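Local coordinates for lysozyme M1 (Streptomyces coelicolor, PDB 1JFX), which hydrolyses the beta-1,4 linkages between N-acetylmuramic acid and N-acetylglucosamine in bacterial peptidoglycan, and also acts as a diacetylmuramidase, at residues 3-8 and 204-209; 36-41 and 67-72; 101-104 and 108-111. All coordinates share one frame; numbering follows the deposited sequence.

Overall arrangement
All three contacts belong to the beta/alpha-barrel catalytic domain of glycosyl hydrolase family 25. Contact 1 joins two distant parts of the chain, strand 6-10 and helix 206-214, and the other two are nested within the long loop it closes. Contacts 2 and 3 follow one another along the chain; their centres lie about 12 Å apart and they touch, with Pro67 and Asn68 packing on Tyr109. Contact 1 is on the opposite side of the chain's centre, its centre about 31 and 32 Å from theirs, but shares the central sheet with contact 2. One contact thus joins the N-terminal strand to the C-terminal helix, while two shape neighbouring loops, contact 3 beside the predicted catalytic residues Asp98 and Glu100.

Contact 1: 3-8 and 204-209; sequences SGVQGI and GSAARL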
ATOM      1  N   SER A   3       4.129  12.431  14.162  1.00  6.64           N
ATOM      2  CA  SER A   3       4.826  11.789  15.285  1.00  5.58           C
ATOM      3  C   SER A   3       5.136  10.301  15.102  1.00  6.41           C
ATOM      4  O   SER A   3       4.558   9.635  14.250  1.00  6.95           O
ATOM      5  CB  SER A   3       4.012  11.981  16.573  1.00  7.53           C
ATOM      6  OG  SER A   3       2.900  11.097  16.626  1.00  6.60           O
ATOM      7  N   GLY A   4       6.052   9.793  15.921  1.00  7.05           N
ATOM      8  CA  GLY A   4       6.397   8.387  15.866  1.00  7.70           C
ATOM      9  C   GLY A   4       7.023   7.954  14.550  1.00  7.23           C
ATOM     10  O   GLY A   4       7.682   8.749  13.863  1.00  6.98           O
ATOM     11  N   VAL A   5       6.819   6.683  14.212  1.00  7.45           N
ATOM     12  CA  VAL A   5       7.372   6.096  12.995  1.00  6.40           C
ATOM     13  C   VAL A   5       6.663   6.687  11.764  1.00  7.58           C
ATOM     14  O   VAL A   5       5.440   6.626  11.637  1.00  7.88           O
ATOM     15  CB  VAL A   5       7.240   4.554  13.041  1.00  5.26           C
ATOM     16  CG1 VAL A   5       7.725   3.945  11.721  1.00  8.07           C
ATOM     17  CG2 VAL A   5       8.078   3.993  14.219  1.00  6.99           C
ATOM     18  N   GLN A   6       7.460   7.247  10.858  1.00  6.23           N
ATOM     19  CA  GLN A   6       6.949   7.942   9.673  1.00  6.45           C
ATOM     20  C   GLN A   6       7.470   7.386   8.360  1.00  6.73           C
ATOM     21  O   GLN A   6       8.544   6.792   8.313  1.00  5.93           O
ATOM     22  CB  GLN A   6       7.355   9.419   9.764  1.00  5.50           C
ATOM     23  CG  GLN A   6       6.675  10.188  10.883  1.00  4.93           C
ATOM     24  CD  GLN A   6       5.247  10.530  10.533  1.00  8.28           C
ATOM     25  OE1 GLN A   6       4.969  11.058   9.442  1.00  7.64           O
ATOM     26  NE2 GLN A   6       4.320  10.240  11.454  1.00  6.38           N
ATOM     27  N   GLY A   7       6.712   7.603   7.289  1.00  6.19           N
ATOM     28  CA  GLY A   7       7.151   7.126   5.987  1.00  7.52           C
ATOM     29  C   GLY A   7       6.493   7.896   4.866  1.00  7.53           C
ATOM     30  O   GLY A   7       5.757   8.861   5.107  1.00  6.93           O
ATOM     31  N   ILE A   8       6.763   7.480   3.638  1.00  6.82           N
ATOM     32  CA  ILE A   8       6.153   8.112   2.471  1.00  6.40           C
ATOM     33  C   ILE A   8       5.751   7.035   1.490  1.00  6.95           C
ATOM     34  O   ILE A   8       6.040   5.860   1.695  1.00  7.42           O
ATOM     35  CB  ILE A   8       7.137   9.068   1.734  1.00  6.71           C
ATOM     36  CG1 ILE A   8       8.371   8.293   1.246  1.00  7.33           C
ATOM     37  CG2 ILE A   8       7.553  10.225   2.656  1.00  9.78           C
ATOM     38  CD1 ILE A   8       9.313   9.135   0.365  1.00 10.08           C
ATOM     39  N   GLY A 204       2.600   2.036  15.445  1.00  9.59           N
ATOM     40  CA  GLY A 204       3.413   1.167  16.278  1.00  9.62           C
ATOM     41  C   GLY A 204       4.865   1.594  16.340  1.00  9.55           C
ATOM     42  O   GLY A 204       5.279   2.563  15.706  1.00  8.38           O
ATOM     43  N   SER A 205       5.636   0.854  17.123  1.00  9.26           N
ATOM     44  CA  SER A 205       7.049   1.124  17.329  1.00  9.07           C
ATOM     45  C   SER A 205       7.924   0.742  16.146  1.00  8.83           C
ATOM     46  O   SER A 205       7.487   0.054  15.229  1.00  9.07           O
ATOM     47  CB  SER A 205       7.544   0.324  18.528  1.00  9.33           C
ATOM     48  OG  SER A 205       7.507  -1.072  18.243  1.00  9.85           O
ATOM     49  N   ALA A 206       9.180   1.163  16.206  1.00  9.19           N
ATOM     50  CA  ALA A 206      10.129   0.814  15.156  1.00  8.99           C
ATOM     51  C   ALA A 206      10.249  -0.708  15.106  1.00  9.42           C
ATOM     52  O   ALA A 206      10.327  -1.311  14.021  1.00 10.02           O
ATOM     53  CB  ALA A 206      11.487   1.446  15.444  1.00  8.02           C
ATOM     54  N   ALA A 207      10.257  -1.337  16.273  1.00  8.63           N
ATOM     55  CA  ALA A 207      10.370  -2.797  16.331  1.00  8.49           C
ATOM     56  C   ALA A 207       9.186  -3.499  15.671  1.00  8.78           C
ATOM     57  O   ALA A 207       9.357  -4.513  15.003  1.00  8.75           O
ATOM     58  CB  ALA A 207      10.510  -3.261  17.778  1.00 10.74           C
ATOM     59  N   ARG A 208       7.985  -2.955  15.859  1.00  8.19           N
ATOM     60  CA  ARG A 208       6.788  -3.545  15.273  1.00  9.21           C
ATOM     61  C   ARG A 208       6.823  -3.411  13.750  1.00  8.12           C
ATOM     62  O   ARG A 208       6.384  -4.311  13.039  1.00  8.91           O
ATOM     63  CB  ARG A 208       5.532  -2.883  15.850  1.00 12.54           C
ATOM     64  CG  ARG A 208       4.232  -3.508  15.375  1.00 21.36           C
ATOM     65  CD  ARG A 208       3.057  -3.080  16.254  1.00 28.28           C
ATOM     66  NE  ARG A 208       1.791  -3.631  15.779  1.00 34.61           N
ATOM     67  CZ  ARG A 208       0.670  -3.653  16.495  1.00 37.09           C
ATOM     68  NH1 ARG A 208       0.655  -3.156  17.725  1.00 38.77           N
ATOM     69  NH2 ARG A 208      -0.436  -4.178  15.982  1.00 38.99           N
ATOM     70  N   LEU A 209       7.373  -2.302  13.258  1.00  8.58           N
ATOM     71  CA  LEU A 209       7.478  -2.083  11.814  1.00  7.43           C
ATOM     72  C   LEU A 209       8.428  -3.137  11.227  1.00  8.52           C
ATOM     73  O   LEU A 209       8.149  -3.734  10.184  1.00  8.28           O
ATOM     74  CB  LEU A 209       8.019  -0.673  11.516  1.00  8.09           C
ATOM     75  CG  LEU A 209       8.353  -0.390  10.046  1.00  7.52           C
ATOM     76  CD1 LEU A 209       7.069  -0.400   9.207  1.00  9.01           C
ATOM     77  CD2 LEU A 209       9.052   0.962   9.924  1.00  9.25           C
TER
HETATM   78  O   HOH W   1       5.720   5.125  16.502  1.00 13.84           O
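Among the CA atoms, those of Val5 and Ala206 come nearest, 6.3 Å apart. Val5 lies where the N-terminal loop runs into strand 6-10, and Ala206 begins helix 206-214. The two backbones are joined through one water, which accepts from Val5 N at 3.0 Å and donates to Gly204 O at 2.7 Å. Ser205 is the N-cap of the helix, its OG accepting from Arg208 N at 3.1 Å.

Val5 carries the side-chain contact, and its two methyls have separate tasks. CG2 of Val5, beside the backbone N, rests on the polypeptide at the start of the helix, 3.5 Å from Gly204 O and 3.6 Å from Ala206 N. CG1 of Val5 stands anti to the backbone N (chi1 176°), which aims it at the buried Leu209, whose CD2 lies 3.7 Å away. Leu209 also packs on Phe29 and Leu93. The next residue after Val5, Gln6, sends its side chain the other way, and Gln6 NE2 folds back to donate to Ser3 O at 2.9 Å from above the carbonyl plane; OE1 bonds to Tyr184 OH.

Val5 is tied by backbone bonding to Phe202 of strand 196-202, which runs antiparallel to strand 6-10. Helix 206-214 follows strand 196-202 closely, and this pairing places the start of the last helix of the beta/alpha barrel beside Val5. Since no direct hydrogen bond crosses between the segments, direct contact is van der Waals, the Val5 methyls against the helix start and Leu209, with the water as the polar link.

Contact 2: 36-41 and 67-72; sequences EGTNYK and PNASSG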
ATOM      1  N   GLU A  36      -0.142  -1.599 -12.093  1.00  6.81           N
ATOM      2  CA  GLU A  36      -1.521  -1.141 -12.108  1.00  7.30           C
ATOM      3  C   GLU A  36      -2.263  -1.981 -13.144  1.00  7.79           C
ATOM      4  O   GLU A  36      -1.728  -2.303 -14.213  1.00  8.67           O
ATOM      5  CB  GLU A  36      -1.632   0.355 -12.451  1.00  8.99           C
ATOM      6  CG  GLU A  36      -3.079   0.846 -12.565  1.00  7.17           C
ATOM      7  CD  GLU A  36      -3.227   2.358 -12.464  1.00 13.80           C
ATOM      8  OE1 GLU A  36      -2.208   3.065 -12.332  1.00 14.99           O
ATOM      9  OE2 GLU A  36      -4.375   2.848 -12.510  1.00 13.00           O
ATOM     10  N   GLY A  37      -3.491  -2.348 -12.822  1.00  7.76           N
ATOM     11  CA  GLY A  37      -4.269  -3.156 -13.747  1.00  8.21           C
ATOM     12  C   GLY A  37      -3.554  -4.424 -14.178  1.00  8.57           C
ATOM     13  O   GLY A  37      -2.890  -5.089 -13.380  1.00  8.17           O
ATOM     14  N   THR A  38      -3.676  -4.751 -15.460  1.00  8.18           N
ATOM     15  CA  THR A  38      -3.075  -5.958 -15.997  1.00  8.35           C
ATOM     16  C   THR A  38      -1.751  -5.762 -16.710  1.00  9.34           C
ATOM     17  O   THR A  38      -1.024  -6.734 -16.914  1.00  8.77           O
ATOM     18  CB  THR A  38      -3.995  -6.627 -17.030  1.00  9.16           C
ATOM     19  OG1 THR A  38      -4.042  -5.809 -18.207  1.00 10.63           O
ATOM     20  CG2 THR A  38      -5.412  -6.774 -16.468  1.00 11.18           C
ATOM     21  N   ASN A  39      -1.440  -4.532 -17.118  1.00  9.30           N
ATOM     22  CA  ASN A  39      -0.212  -4.340 -17.881  1.00 10.25           C
ATOM     23  C   ASN A  39       0.522  -3.026 -17.719  1.00 10.89           C
ATOM     24  O   ASN A  39       1.344  -2.665 -18.566  1.00 11.21           O
ATOM     25  CB  ASN A  39      -0.506  -4.562 -19.363  1.00 12.28           C
ATOM     26  CG  ASN A  39      -1.565  -3.623 -19.882  1.00 20.56           C
ATOM     27  OD1 ASN A  39      -1.717  -2.509 -19.383  1.00 23.10           O
ATOM     28  ND2 ASN A  39      -2.300  -4.061 -20.898  1.00 24.67           N
ATOM     29  N   TYR A  40       0.246  -2.302 -16.643  1.00 10.37           N
ATOM     30  CA  TYR A  40       0.958  -1.062 -16.425  1.00  9.32           C
ATOM     31  C   TYR A  40       2.059  -1.339 -15.409  1.00  9.22           C
ATOM     32  O   TYR A  40       1.822  -2.027 -14.416  1.00  9.57           O
ATOM     33  CB  TYR A  40       0.033   0.018 -15.871  1.00  9.22           C
ATOM     34  CG  TYR A  40       0.759   1.295 -15.522  1.00 10.08           C
ATOM     35  CD1 TYR A  40       1.355   1.468 -14.271  1.00  8.86           C
ATOM     36  CD2 TYR A  40       0.876   2.323 -16.455  1.00 10.54           C
ATOM     37  CE1 TYR A  40       2.047   2.631 -13.957  1.00  9.72           C
ATOM     38  CE2 TYR A  40       1.568   3.496 -16.154  1.00 12.58           C
ATOM     39  CZ  TYR A  40       2.153   3.645 -14.902  1.00 14.30           C
ATOM     40  OH  TYR A  40       2.843   4.807 -14.597  1.00 12.38           O
ATOM     41  N   LYS A  41       3.257  -0.814 -15.668  1.00  8.71           N
ATOM     42  CA  LYS A  41       4.385  -0.954 -14.750  1.00  9.73           C
ATOM     43  C   LYS A  41       4.961   0.441 -14.556  1.00  9.99           C
ATOM     44  O   LYS A  41       5.242   1.138 -15.530  1.00 10.48           O
ATOM     45  CB  LYS A  41       5.476  -1.877 -15.325  1.00 10.41           C
ATOM     46  CG  LYS A  41       6.626  -2.129 -14.351  1.00 13.38           C
ATOM     47  CD  LYS A  41       6.118  -2.794 -13.070  1.00 15.76           C
ATOM     48  CE  LYS A  41       7.209  -2.969 -12.033  1.00 13.12           C
ATOM     49  NZ  LYS A  41       8.332  -3.830 -12.521  1.00 19.93           N
ATOM     50  N   PRO A  67     -10.189  -3.774 -10.778  1.00  8.04           N
ATOM     51  CA  PRO A  67     -11.033  -4.968 -10.711  1.00  9.02           C
ATOM     52  C   PRO A  67     -11.884  -5.295 -11.937  1.00  9.86           C
ATOM     53  O   PRO A  67     -12.326  -6.428 -12.090  1.00 12.21           O
ATOM     54  CB  PRO A  67     -11.862  -4.731  -9.443  1.00  9.57           C
ATOM     55  CG  PRO A  67     -10.908  -3.974  -8.566  1.00  9.58           C
ATOM     56  CD  PRO A  67     -10.341  -2.958  -9.556  1.00  5.54           C
ATOM     57  N   ASN A  68     -12.123  -4.310 -12.800  1.00  9.49           N
ATOM     58  CA  ASN A  68     -12.919  -4.531 -14.011  1.00 10.56           C
ATOM     59  C   ASN A  68     -12.107  -5.239 -15.091  1.00 10.65           C
ATOM     60  O   ASN A  68     -12.672  -5.880 -15.969  1.00 10.69           O
ATOM     61  CB  ASN A  68     -13.348  -3.193 -14.614  1.00  9.95           C
ATOM     62  CG  ASN A  68     -12.150  -2.311 -14.955  1.00 10.38           C
ATOM     63  OD1 ASN A  68     -11.467  -1.824 -14.060  1.00  9.09           O
ATOM     64  ND2 ASN A  68     -11.876  -2.125 -16.252  1.00 12.27           N
ATOM     65  N   ALA A  69     -10.783  -5.115 -15.012  1.00 10.68           N
ATOM     66  CA  ALA A  69      -9.892  -5.636 -16.039  1.00 10.74           C
ATOM     67  C   ALA A  69      -9.510  -7.108 -16.035  1.00 10.35           C
ATOM     68  O   ALA A  69      -9.152  -7.646 -17.083  1.00 11.32           O
ATOM     69  CB  ALA A  69      -8.614  -4.785 -16.068  1.00 10.39           C
ATOM     70  N   SER A  70      -9.572  -7.749 -14.878  1.00 10.05           N
ATOM     71  CA  SER A  70      -9.222  -9.163 -14.760  1.00 10.28           C
ATOM     72  C   SER A  70      -9.565  -9.569 -13.339  1.00  9.82           C
ATOM     73  O   SER A  70      -9.938  -8.723 -12.531  1.00 11.16           O
ATOM     74  CB  SER A  70      -7.724  -9.377 -15.001  1.00 10.69           C
ATOM     75  OG  SER A  70      -6.963  -8.840 -13.930  1.00 14.27           O
ATOM     76  N   SER A  71      -9.436 -10.852 -13.036  1.00 10.13           N
ATOM     77  CA  SER A  71      -9.752 -11.358 -11.704  1.00  8.94           C
ATOM     78  C   SER A  71      -8.725 -10.936 -10.661  1.00  9.76           C
ATOM     79  O   SER A  71      -7.632 -10.483 -11.002  1.00  8.99           O
ATOM     80  CB  SER A  71      -9.816 -12.887 -11.729  1.00  8.50           C
ATOM     81  OG  SER A  71      -8.506 -13.435 -11.893  1.00 11.00           O
ATOM     82  N   GLY A  72      -9.090 -11.100  -9.393  1.00  8.97           N
ATOM     83  CA  GLY A  72      -8.188 -10.761  -8.305  1.00  8.43           C
ATOM     84  C   GLY A  72      -6.996 -11.698  -8.338  1.00  8.04           C
ATOM     85  O   GLY A  72      -5.872 -11.309  -8.026  1.00  8.14           O
TER
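Thr38, facing Ala69 and Ser70, is the point at which segment 36-41 meets segment 67-72, and the residues before it set its position. Glu36 closes strand 29-36; its carboxylate is directed elsewhere, OE1 forming a salt bridge with Lys33 and OE2 with Arg66, the residue just ahead of the second segment. Gly37 follows with a positive phi of 54°, which turns the chain, and its backbone bonds to Phe64 of the adjacent strand 58-64.

At Thr38 the side chain points to the other loop and touches it through its methyl. With OG1 placed between the backbone N and the carbonyl carbon (chi1 70°), CG2 of Thr38 falls beside the backbone N and reaches across to CB of Ala69 at 3.8 Å. CG2 of Thr38 also lies 3.6 Å from OG of Ser70 and 3.8 Å from CB of Ser70, so it sits against both residues. The tip that presents Thr38 is a beta hairpin with a three-residue loop, 37-39, in which strand 29-36 of the beta/alpha barrel turns back into the short antiparallel strand 40-41. The polar needs of Ser70 OG are met elsewhere: it bonds to Gln75 NE2 and makes a long, weak bond to Ser71 O. Here the loop after strand 58-64 is about to enter helix 72-81, with Ser71 as N-cap, its OG accepting from Ala74 N.

Beyond Asn39 the chain returns to Tyr40, whose N donates to Glu36 O at 3.1 Å while Glu36 N donates to Tyr40 O at 3.1 Å. The ring of Tyr40 lies against His12.

Contact 3: 101-104 and 108-111; sequences HNPS and CYGL
Asn102 and Tyr109 meet because of two side-chain torsions: CG of Asn102 stands anti to its backbone N (chi1 -171°), and CG of Tyr109 is anti to the carbonyl carbon (chi1 -61°). The first carries the amide over the phenol ring; the second swings the ring beneath it: although its first bond does not aim at 101-104, the far end of the Tyr109 side chain comes nearer. Amide and ring are stacked with their planes 19° apart, the amide lying over the CD1-CE1 side. CG of Asn102 is 3.3 Å from CE1 of Tyr109, and ND2 of Asn102 is 3.5 Å from CD1 of Tyr109. Nearer the hydroxyl, CB of Asn102 makes a CH-pi contact over the same face, 3.7 Å from the centroid of the Tyr109 ring, and Pro103 CD approaches Tyr109 OH at 3.8 Å.

The polar ends bond within the loop rather than to each other. Ser104 N donates to Asn102 OD1 at 3.0 Å from well above the carbonyl plane, forming an Asx turn, while ND2 donates to Ala106 O; the two bonds together limit the rotation of the amide. Tyr109 OH bonds to Glu100 O, the backbone of a predicted catalytic residue whose side chain is about 5 Å from that of Tyr109. Tyr109 itself occupies a type I' turn from Cys108 to Leu111, closed by Leu111 N to Cys108 O.

The whole excursion lies between strand 96-98 and helix 113-131 of the barrel. Cys108 is tied by a disulfide to Cys147 of helix 141-148, and the Tyr109 ring also packs on Trp143 of that helix, Met116 of helix 113-131 and Phe64 of strand 58-64.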
ATOM      1  N   HIS A 101     -11.355   4.424  -5.525  1.00  7.30           N
ATOM      2  CA  HIS A 101     -12.239   4.972  -6.566  1.00  7.94           C
ATOM      3  C   HIS A 101     -11.680   4.790  -7.976  1.00  7.90           C
ATOM      4  O   HIS A 101     -10.562   5.211  -8.280  1.00  8.72           O
ATOM      5  CB  HIS A 101     -12.484   6.475  -6.364  1.00  9.23           C
ATOM      6  CG  HIS A 101     -13.464   6.810  -5.283  1.00  8.36           C
ATOM      7  ND1 HIS A 101     -13.242   6.510  -3.955  1.00  9.56           N
ATOM      8  CD2 HIS A 101     -14.642   7.480  -5.327  1.00  8.01           C
ATOM      9  CE1 HIS A 101     -14.235   6.991  -3.228  1.00  7.35           C
ATOM     10  NE2 HIS A 101     -15.098   7.584  -4.036  1.00  8.16           N
ATOM     11  N   ASN A 102     -12.490   4.187  -8.840  1.00  8.41           N
ATOM     12  CA  ASN A 102     -12.116   3.962 -10.231  1.00  7.53           C
ATOM     13  C   ASN A 102     -11.807   5.324 -10.862  1.00  8.38           C
ATOM     14  O   ASN A 102     -12.601   6.253 -10.771  1.00  8.92           O
ATOM     15  CB  ASN A 102     -13.294   3.289 -10.955  1.00  7.96           C
ATOM     16  CG  ASN A 102     -12.948   2.814 -12.359  1.00  7.14           C
ATOM     17  OD1 ASN A 102     -11.855   3.066 -12.874  1.00 10.77           O
ATOM     18  ND2 ASN A 102     -13.893   2.125 -12.992  1.00  9.53           N
ATOM     19  N   PRO A 103     -10.633   5.467 -11.485  1.00  9.61           N
ATOM     20  CA  PRO A 103     -10.301   6.748 -12.112  1.00 10.84           C
ATOM     21  C   PRO A 103     -10.940   6.879 -13.502  1.00 11.61           C
ATOM     22  O   PRO A 103     -10.943   7.955 -14.088  1.00 12.41           O
ATOM     23  CB  PRO A 103      -8.770   6.713 -12.181  1.00 12.35           C
ATOM     24  CG  PRO A 103      -8.477   5.242 -12.373  1.00 12.80           C
ATOM     25  CD  PRO A 103      -9.454   4.575 -11.416  1.00  9.40           C
ATOM     26  N   SER A 104     -11.484   5.785 -14.029  1.00 12.43           N
ATOM     27  CA  SER A 104     -12.072   5.833 -15.367  1.00 13.97           C
ATOM     28  C   SER A 104     -13.267   4.911 -15.553  1.00 14.17           C
ATOM     29  O   SER A 104     -13.239   3.991 -16.369  1.00 17.67           O
ATOM     30  CB  SER A 104     -11.011   5.493 -16.406  1.00 17.26           C
ATOM     31  OG  SER A 104     -10.358   4.288 -16.063  1.00 21.80           O
ATOM     32  N   CYS A 108     -17.114   1.546  -8.348  1.00  9.32           N
ATOM     33  CA  CYS A 108     -16.913   0.184  -7.850  1.00  9.26           C
ATOM     34  C   CYS A 108     -16.581  -0.815  -8.965  1.00  9.81           C
ATOM     35  O   CYS A 108     -16.784  -2.028  -8.829  1.00  8.76           O
ATOM     36  CB  CYS A 108     -18.122  -0.288  -7.051  1.00  9.85           C
ATOM     37  SG  CYS A 108     -18.518   0.746  -5.601  1.00 10.26           S
ATOM     38  N   TYR A 109     -16.106  -0.273 -10.081  1.00  9.68           N
ATOM     39  CA  TYR A 109     -15.629  -1.071 -11.193  1.00  8.24           C
ATOM     40  C   TYR A 109     -16.601  -2.035 -11.852  1.00  9.80           C
ATOM     41  O   TYR A 109     -16.182  -2.999 -12.489  1.00 10.51           O
ATOM     42  CB  TYR A 109     -14.381  -1.827 -10.718  1.00 10.63           C
ATOM     43  CG  TYR A 109     -13.241  -0.920 -10.287  1.00  9.60           C
ATOM     44  CD1 TYR A 109     -12.344  -0.412 -11.226  1.00 10.00           C
ATOM     45  CD2 TYR A 109     -13.059  -0.572  -8.946  1.00 10.81           C
ATOM     46  CE1 TYR A 109     -11.289   0.416 -10.849  1.00  7.85           C
ATOM     47  CE2 TYR A 109     -11.997   0.260  -8.553  1.00  8.20           C
ATOM     48  CZ  TYR A 109     -11.122   0.746  -9.512  1.00  5.82           C
ATOM     49  OH  TYR A 109     -10.079   1.565  -9.141  1.00  7.04           O
ATOM     50  N   GLY A 110     -17.892  -1.779 -11.707  1.00 10.25           N
ATOM     51  CA  GLY A 110     -18.878  -2.646 -12.329  1.00 10.98           C
ATOM     52  C   GLY A 110     -19.121  -3.945 -11.593  1.00 11.61           C
ATOM     53  O   GLY A 110     -19.795  -4.833 -12.106  1.00 13.19           O
ATOM     54  N   LEU A 111     -18.557  -4.078 -10.399  1.00 10.91           N
ATOM     55  CA  LEU A 111     -18.768  -5.284  -9.616  1.00 11.37           C
ATOM     56  C   LEU A 111     -19.782  -5.046  -8.502  1.00 10.52           C
ATOM     57  O   LEU A 111     -19.806  -3.973  -7.893  1.00 11.67           O
ATOM     58  CB  LEU A 111     -17.441  -5.756  -9.000  1.00  9.82           C
ATOM     59  CG  LEU A 111     -16.329  -6.146  -9.972  1.00 11.38           C
ATOM     60  CD1 LEU A 111     -15.159  -6.741  -9.182  1.00 11.12           C
ATOM     61  CD2 LEU A 111     -16.847  -7.159 -10.980  1.00 15.61           C
TER